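PaxB (PDB 6EK4) probably acts as the B component of a two-part alpha-helical pore-forming toxin of the YaxAB type, which perforates membranes. Local coordinates at residues N114-V119 with G322-Q327; D189-Y194 with L245-L250; A313-N318 with H334-F339. All coordinates share one frame; numbering follows the deposited sequence.

How the contacts relate
Contacts 1 and 3 lie close together, their centres about 13 Å apart, and touch through V119 CG1 and L316 O. Both use helix 326-348, which packs back along the end of helix 247-321. Contact 2 sits on the opposite side of the chain's centre, about 111 Å from contact 1 and about 99 Å from contact 3, centre to centre. Helix 247-321 starts at contact 2 and runs through contact 3, so this one helix spans the distance between them. In sequence, contact 2 is nested inside the loop closed by contact 1, whereas contacts 1 and 3 interleave. These separations fit an elongated helical rod, with the contacts on opposite sides of its centre.

Contact 1. Residues N114-V119 with G322-Q327; sequences NLKKDV and GKIDQQ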
# COMPACT_ATOMS: atom_id res chain seq x y z
N ASN A 114 -9.87 46.14 25.59
CA ASN A 114 -9.00 45.02 25.99
C ASN A 114 -9.54 43.68 25.51
O ASN A 114 -8.76 42.78 25.18
CB ASN A 114 -8.84 44.99 27.51
CG ASN A 114 -8.14 46.22 28.06
OD1 ASN A 114 -7.27 46.80 27.41
ND2 ASN A 114 -8.52 46.63 29.27
N LEU A 115 -10.86 43.54 25.49
CA LEU A 115 -11.51 42.32 25.01
C LEU A 115 -11.27 42.13 23.52
O LEU A 115 -10.91 41.03 23.08
CB LEU A 115 -13.01 42.35 25.32
CG LEU A 115 -13.81 41.06 25.09
CD1 LEU A 115 -15.00 40.98 26.03
CD2 LEU A 115 -14.26 40.91 23.64
N LYS A 116 -11.46 43.19 22.74
CA LYS A 116 -11.18 43.17 21.30
C LYS A 116 -9.71 42.82 21.03
O LYS A 116 -9.41 42.03 20.14
CB LYS A 116 -11.51 44.51 20.65
CG LYS A 116 -12.99 44.81 20.49
CD LYS A 116 -13.20 46.23 19.96
CE LYS A 116 -14.67 46.61 19.90
NZ LYS A 116 -15.37 46.04 18.72
N LYS A 117 -8.82 43.42 21.81
CA LYS A 117 -7.37 43.23 21.64
C LYS A 117 -6.95 41.78 21.92
O LYS A 117 -6.08 41.25 21.23
CB LYS A 117 -6.60 44.19 22.54
CG LYS A 117 -5.12 44.32 22.19
CD LYS A 117 -4.35 45.07 23.27
CE LYS A 117 -4.03 44.18 24.46
NZ LYS A 117 -3.35 44.92 25.55
N ASP A 118 -7.55 41.16 22.93
CA ASP A 118 -7.28 39.76 23.25
C ASP A 118 -7.86 38.82 22.20
O ASP A 118 -7.19 37.89 21.76
CB ASP A 118 -7.85 39.39 24.63
CG ASP A 118 -7.04 39.98 25.78
OD1 ASP A 118 -6.01 40.65 25.53
OD2 ASP A 118 -7.44 39.77 26.95
N VAL A 119 -9.11 39.07 21.80
CA VAL A 119 -9.79 38.24 20.80
C VAL A 119 -9.15 38.39 19.42
O VAL A 119 -9.12 37.44 18.64
CB VAL A 119 -11.31 38.54 20.74
CG1 VAL A 119 -11.98 37.79 19.60
CG2 VAL A 119 -11.98 38.17 22.06
N GLY A 322 -19.50 43.68 15.43
CA GLY A 322 -20.55 44.59 15.89
C GLY A 322 -20.49 44.82 17.39
O GLY A 322 -19.42 45.06 17.95
N LYS A 323 -21.65 44.75 18.04
CA LYS A 323 -21.76 44.97 19.48
C LYS A 323 -21.24 43.75 20.23
O LYS A 323 -21.48 42.61 19.82
CB LYS A 323 -23.21 45.27 19.88
CG LYS A 323 -23.35 46.26 21.02
CD LYS A 323 -23.11 47.69 20.54
CE LYS A 323 -23.07 48.67 21.69
NZ LYS A 323 -22.70 50.04 21.23
N ILE A 324 -20.54 43.99 21.34
CA ILE A 324 -19.89 42.91 22.08
C ILE A 324 -20.88 42.24 23.03
O ILE A 324 -21.34 42.85 23.99
CB ILE A 324 -18.68 43.43 22.91
CG1 ILE A 324 -17.76 44.32 22.06
CG2 ILE A 324 -17.90 42.26 23.50
CD1 ILE A 324 -17.27 43.69 20.78
N ASP A 325 -21.23 40.99 22.73
CA ASP A 325 -22.08 40.19 23.62
C ASP A 325 -21.19 39.34 24.53
O ASP A 325 -21.04 38.14 24.34
CB ASP A 325 -23.05 39.32 22.81
CG ASP A 325 -24.24 38.85 23.63
OD1 ASP A 325 -24.04 38.38 24.77
OD2 ASP A 325 -25.38 38.93 23.13
N GLN A 326 -20.58 40.02 25.50
CA GLN A 326 -19.73 39.41 26.54
C GLN A 326 -20.00 37.94 26.85
O GLN A 326 -19.09 37.11 26.81
CB GLN A 326 -19.83 40.23 27.84
CG GLN A 326 -21.22 40.80 28.12
CD GLN A 326 -21.44 41.19 29.57
OE1 GLN A 326 -20.58 40.97 30.42
NE2 GLN A 326 -22.60 41.77 29.85
N GLN A 327 -21.25 37.62 27.17
CA GLN A 327 -21.62 36.28 27.64
C GLN A 327 -21.78 35.27 26.51
O GLN A 327 -21.69 34.06 26.74
CB GLN A 327 -22.90 36.35 28.47
CG GLN A 327 -23.14 35.14 29.36
CD GLN A 327 -24.15 35.40 30.47
OE1 GLN A 327 -24.21 36.50 31.03
NE2 GLN A 327 -24.95 34.39 30.79
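L115 and K116 on helix 101-141 face I324 in the connection between helices 247-321 and 326-348, with the CA atoms of K116 and I324 8.7 Å apart. The motif is the connection of an alpha-helical hairpin laid against a third helix. I324, with phi/psi of the extended region, points its side chain at the helix and splits it between two neighbours. Its CG2 branch runs antiparallel alongside L115, coming within 3.9 Å of CD2 and 4.1 Å of CD1 of that leucine. The other branch ends in CD1, which lies 4.0 Å from CE of K116 and 3.7 Å from its NZ; the end of the lysine thus passes beside a methyl group. L115 also packs on I320 and L329, which extends this apolar patch onto both helices of the hairpin. The connection hands over to helix 326-348 at D325, whose side chain sits at the N-cap: OD1 accepts a weak hydrogen bond from the backbone N of D328. K116 bends at its last torsion (chi4 -79°), and its NZ makes a weak hydrogen bond to the backbone O of I320, just before segment 322-327.

Contact 2. Residues D189-Y194 with L245-L250; sequences DVIRQY and LKYIEL
The phenol ring of Y247 receives I191 obliquely along its CD1-CE1 side, while the flat guanidinium of R192 has a water in plane at its edge. The contact joins the end of helix 149-193 to the start of helix 247-321, at one extremity of the elongated helical bundle expected of an alpha-pore-forming toxin. Both branches of I191 take part. CG2 lies 3.8 Å from Y247 CE1 and 4.0 Å from CD1 of the same ring; the longer branch carries CD1 onward to meet L250 tip to tip, 3.8 Å from CD2, while still bordering the ring at 4.1 Å from Y247 CD1. The isoleucine's torsions set the two branches apart, with CG2 opposite the backbone N and CG1 opposite the carbonyl carbon (chi1 -71°). The ring's polar end has its partner outside the two segments: Y247 OH is hydrogen-bonded to the backbone O of F200. Around the apolar cluster, L196 and I227 pack on I191, A197 and P205 on Y247, and I184 on L250, so the short helix 196-199 and helix 217-237 share in enclosing it. No direct hydrogen bond joins 189-194 to 245-250. A polar link runs through the water instead: it donates to the backbone O of Y247 at 2.9 Å and accepts only a weak, 3.5 Å bond from R192 NH1.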
# COMPACT_ATOMS: atom_id res chain seq x y z
N ASP A 189 15.86 -51.65 -19.81
CA ASP A 189 15.82 -52.55 -18.66
C ASP A 189 15.46 -53.98 -19.06
O ASP A 189 16.11 -54.93 -18.61
CB ASP A 189 14.84 -52.04 -17.59
CG ASP A 189 15.36 -50.82 -16.84
OD1 ASP A 189 16.52 -50.41 -17.08
OD2 ASP A 189 14.61 -50.26 -16.01
N VAL A 190 14.44 -54.15 -19.90
CA VAL A 190 14.05 -55.49 -20.37
C VAL A 190 15.09 -56.08 -21.33
O VAL A 190 15.26 -57.30 -21.39
CB VAL A 190 12.64 -55.51 -21.02
CG1 VAL A 190 11.58 -55.12 -20.00
CG2 VAL A 190 12.56 -54.61 -22.25
N ILE A 191 15.79 -55.22 -22.08
CA ILE A 191 16.90 -55.65 -22.92
C ILE A 191 18.07 -56.11 -22.05
O ILE A 191 18.66 -57.17 -22.30
CB ILE A 191 17.36 -54.52 -23.87
CG1 ILE A 191 16.31 -54.28 -24.96
CG2 ILE A 191 18.70 -54.84 -24.52
CD1 ILE A 191 16.44 -52.95 -25.67
N ARG A 192 18.40 -55.32 -21.04
CA ARG A 192 19.50 -55.63 -20.13
C ARG A 192 19.20 -56.82 -19.22
O ARG A 192 20.09 -57.64 -18.95
CB ARG A 192 19.84 -54.39 -19.28
CG ARG A 192 20.54 -53.28 -20.06
CD ARG A 192 20.23 -51.90 -19.50
NE ARG A 192 21.21 -50.88 -19.90
CZ ARG A 192 21.36 -50.39 -21.13
NH1 ARG A 192 20.61 -50.82 -22.15
NH2 ARG A 192 22.29 -49.47 -21.36
N GLN A 193 17.95 -56.93 -18.77
CA GLN A 193 17.54 -58.00 -17.85
C GLN A 193 17.54 -59.38 -18.52
O GLN A 193 17.99 -60.36 -17.92
CB GLN A 193 16.15 -57.70 -17.28
CG GLN A 193 15.65 -58.71 -16.25
CD GLN A 193 14.24 -58.42 -15.77
OE1 GLN A 193 13.77 -57.28 -15.84
NE2 GLN A 193 13.55 -59.44 -15.28
N TYR A 194 17.03 -59.44 -19.75
CA TYR A 194 16.91 -60.71 -20.48
C TYR A 194 18.02 -60.94 -21.51
O TYR A 194 17.95 -61.88 -22.31
CB TYR A 194 15.53 -60.79 -21.14
CG TYR A 194 14.40 -60.99 -20.16
CD1 TYR A 194 14.15 -62.24 -19.61
CD2 TYR A 194 13.59 -59.93 -19.77
CE1 TYR A 194 13.12 -62.43 -18.70
CE2 TYR A 194 12.56 -60.11 -18.87
CZ TYR A 194 12.33 -61.36 -18.33
OH TYR A 194 11.30 -61.56 -17.43
N LEU A 245 16.07 -50.45 -35.35
CA LEU A 245 16.77 -49.65 -34.35
C LEU A 245 17.89 -50.44 -33.68
O LEU A 245 17.67 -51.57 -33.24
CB LEU A 245 15.78 -49.16 -33.29
CG LEU A 245 16.26 -48.10 -32.30
CD1 LEU A 245 16.60 -46.80 -33.02
CD2 LEU A 245 15.21 -47.86 -31.23
N LYS A 246 19.08 -49.84 -33.61
CA LYS A 246 20.20 -50.44 -32.90
C LYS A 246 20.11 -50.11 -31.41
O LYS A 246 19.39 -49.20 -31.01
CB LYS A 246 21.54 -49.93 -33.45
CG LYS A 246 21.78 -50.25 -34.91
CD LYS A 246 23.26 -50.14 -35.25
CE LYS A 246 23.51 -50.21 -36.75
NZ LYS A 246 24.95 -50.39 -37.06
N TYR A 247 20.86 -50.85 -30.59
CA TYR A 247 20.87 -50.63 -29.15
C TYR A 247 21.55 -49.30 -28.81
O TYR A 247 21.07 -48.54 -27.97
CB TYR A 247 21.57 -51.77 -28.41
CG TYR A 247 20.93 -53.13 -28.65
CD1 TYR A 247 19.68 -53.44 -28.12
CD2 TYR A 247 21.58 -54.09 -29.41
CE1 TYR A 247 19.10 -54.67 -28.34
CE2 TYR A 247 21.00 -55.33 -29.64
CZ TYR A 247 19.76 -55.62 -29.10
OH TYR A 247 19.19 -56.85 -29.32
N ILE A 248 22.68 -49.03 -29.47
CA ILE A 248 23.39 -47.75 -29.30
C ILE A 248 22.54 -46.55 -29.73
O ILE A 248 22.67 -45.46 -29.18
CB ILE A 248 24.75 -47.73 -30.05
CG1 ILE A 248 24.57 -47.88 -31.57
CG2 ILE A 248 25.67 -48.81 -29.51
CD1 ILE A 248 24.62 -46.57 -32.34
N GLU A 249 21.67 -46.76 -30.72
CA GLU A 249 20.75 -45.72 -31.19
C GLU A 249 19.65 -45.45 -30.16
O GLU A 249 19.16 -44.33 -30.04
CB GLU A 249 20.16 -46.09 -32.55
CG GLU A 249 21.18 -46.07 -33.68
CD GLU A 249 20.65 -46.61 -34.99
OE1 GLU A 249 19.41 -46.68 -35.16
OE2 GLU A 249 21.47 -46.95 -35.87
N LEU A 250 19.26 -46.49 -29.42
CA LEU A 250 18.29 -46.34 -28.33
C LEU A 250 18.86 -45.45 -27.22
O LEU A 250 18.17 -44.57 -26.70
CB LEU A 250 17.91 -47.71 -27.76
CG LEU A 250 16.74 -47.78 -26.78
CD1 LEU A 250 15.43 -47.42 -27.46
CD2 LEU A 250 16.65 -49.16 -26.15
O HOH W 1 20.32 -49.32 -25.25

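Contact 3. Residues A313-N318 with H334-F339; sequences AKQLQN and HKQLDF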
# COMPACT_ATOMS: atom_id res chain seq x y z
N ALA A 313 -11.85 31.06 13.94
CA ALA A 313 -11.39 32.45 13.79
C ALA A 313 -12.54 33.38 13.41
O ALA A 313 -12.75 34.41 14.06
CB ALA A 313 -10.29 32.53 12.75
N LYS A 314 -13.28 33.01 12.37
CA LYS A 314 -14.39 33.84 11.88
C LYS A 314 -15.57 33.89 12.87
O LYS A 314 -16.34 34.84 12.87
CB LYS A 314 -14.86 33.32 10.52
CG LYS A 314 -15.89 34.21 9.83
CD LYS A 314 -15.75 34.14 8.31
CE LYS A 314 -17.01 34.60 7.60
NZ LYS A 314 -18.02 33.51 7.49
N GLN A 315 -15.69 32.86 13.71
CA GLN A 315 -16.73 32.82 14.74
C GLN A 315 -16.46 33.88 15.82
O GLN A 315 -17.37 34.57 16.26
CB GLN A 315 -16.79 31.43 15.38
CG GLN A 315 -18.04 31.17 16.20
CD GLN A 315 -18.15 29.72 16.65
OE1 GLN A 315 -17.14 29.03 16.82
NE2 GLN A 315 -19.37 29.25 16.85
N LEU A 316 -15.20 33.99 16.22
CA LEU A 316 -14.78 35.02 17.18
C LEU A 316 -14.72 36.40 16.54
O LEU A 316 -14.89 37.41 17.22
CB LEU A 316 -13.41 34.67 17.78
CG LEU A 316 -13.32 33.36 18.56
CD1 LEU A 316 -11.87 33.02 18.89
CD2 LEU A 316 -14.15 33.43 19.84
N GLN A 317 -14.47 36.44 15.23
CA GLN A 317 -14.44 37.70 14.48
C GLN A 317 -15.82 38.36 14.47
O GLN A 317 -15.94 39.56 14.73
CB GLN A 317 -13.97 37.46 13.04
CG GLN A 317 -13.73 38.72 12.22
CD GLN A 317 -12.59 39.56 12.76
OE1 GLN A 317 -11.55 39.04 13.17
NE2 GLN A 317 -12.77 40.88 12.74
N ASN A 318 -16.85 37.57 14.19
CA ASN A 318 -18.23 38.07 14.14
C ASN A 318 -18.76 38.51 15.51
O ASN A 318 -19.71 39.29 15.58
CB ASN A 318 -19.16 37.02 13.53
CG ASN A 318 -18.83 36.71 12.08
OD1 ASN A 318 -18.22 37.52 11.38
ND2 ASN A 318 -19.24 35.54 11.61
N HIS A 334 -15.85 28.24 25.27
CA HIS A 334 -16.05 26.93 25.91
C HIS A 334 -16.43 25.84 24.91
O HIS A 334 -16.08 24.67 25.11
CB HIS A 334 -17.09 27.02 27.04
CG HIS A 334 -16.53 27.52 28.33
ND1 HIS A 334 -16.35 28.87 28.60
CD2 HIS A 334 -16.09 26.86 29.43
CE1 HIS A 334 -15.84 29.01 29.80
NE2 HIS A 334 -15.67 27.81 30.33
N LYS A 335 -17.13 26.21 23.84
CA LYS A 335 -17.47 25.27 22.78
C LYS A 335 -16.22 24.92 21.97
O LYS A 335 -15.99 23.76 21.64
CB LYS A 335 -18.55 25.85 21.86
CG LYS A 335 -19.35 24.80 21.11
CD LYS A 335 -20.17 25.41 19.98
CE LYS A 335 -20.92 24.35 19.20
NZ LYS A 335 -21.54 24.89 17.96
N GLN A 336 -15.41 25.94 21.68
CA GLN A 336 -14.12 25.75 21.00
C GLN A 336 -13.13 24.97 21.86
O GLN A 336 -12.35 24.18 21.34
CB GLN A 336 -13.51 27.10 20.62
CG GLN A 336 -14.17 27.77 19.42
CD GLN A 336 -13.47 29.05 19.00
OE1 GLN A 336 -12.37 29.36 19.46
NE2 GLN A 336 -14.11 29.80 18.11
N LEU A 337 -13.17 25.19 23.17
CA LEU A 337 -12.29 24.47 24.10
C LEU A 337 -12.69 23.00 24.22
O LEU A 337 -11.83 22.12 24.21
CB LEU A 337 -12.28 25.14 25.48
CG LEU A 337 -11.38 26.37 25.61
CD1 LEU A 337 -11.64 27.08 26.93
CD2 LEU A 337 -9.91 26.01 25.47
N ASP A 338 -13.99 22.73 24.34
CA ASP A 338 -14.51 21.36 24.38
C ASP A 338 -14.11 20.56 23.14
O ASP A 338 -13.86 19.36 23.22
CB ASP A 338 -16.03 21.34 24.54
CG ASP A 338 -16.49 21.69 25.95
OD1 ASP A 338 -15.64 22.04 26.80
OD2 ASP A 338 -17.71 21.60 26.21
N PHE A 339 -14.08 21.24 21.99
CA PHE A 339 -13.63 20.64 20.74
C PHE A 339 -12.16 20.25 20.80
O PHE A 339 -11.77 19.18 20.33
CB PHE A 339 -13.88 21.59 19.57
CG PHE A 339 -13.39 21.07 18.25
CD1 PHE A 339 -14.13 20.13 17.55
CD2 PHE A 339 -12.20 21.52 17.70
CE1 PHE A 339 -13.70 19.65 16.33
CE2 PHE A 339 -11.76 21.04 16.48
CZ PHE A 339 -12.50 20.10 15.79
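Q315 and Q336 bring their amides together from facing helices: Q315 turns CG opposite its backbone N (chi1 -165°) and Q336 turns CG opposite its carbonyl carbon, and both chains then run out extended. The two side chains overlap lengthwise, which sets Q336 NE2 beside Q315 OE1. The CA atoms of the pair are 9.8 Å apart, a gap these long side chains bridge. Q336 NE2 donates to Q315 OE1 over 3.4 Å; the N-H points almost straight at the acceptor, at 174°, but the length makes this a weak bond. The two amide planes are inclined by 33°. L316, next to Q315 on the same helix, points against the oncoming Q336 side chain and meets the same amide: its CG is 3.7 Å from Q336 NE2, and its CD1 is 3.7 Å from Q336 OE1.

The helices involved, 247-321 and 326-348, form the two arms of an alpha-helical hairpin. L316 also packs on L329 and I332 within it and reaches V119 and V122 of helix 101-141, so Q336 reaches into a largely apolar surrounding, where L72 of helix 42-73 touches it as well. NE2 has a further weak bond to the backbone O of F312. The stronger partner of Q315 OE1 is Y14 OH, from the chain's N-terminal part.

Q315 OE1 therefore accepts from two groups and Q336 NE2 donates to two. The buried Q336 amide nitrogen is supplied with acceptors by bonds that are individually weak, and Q315 OE1, through Y14 OH, connects the hairpin to the N-terminal part.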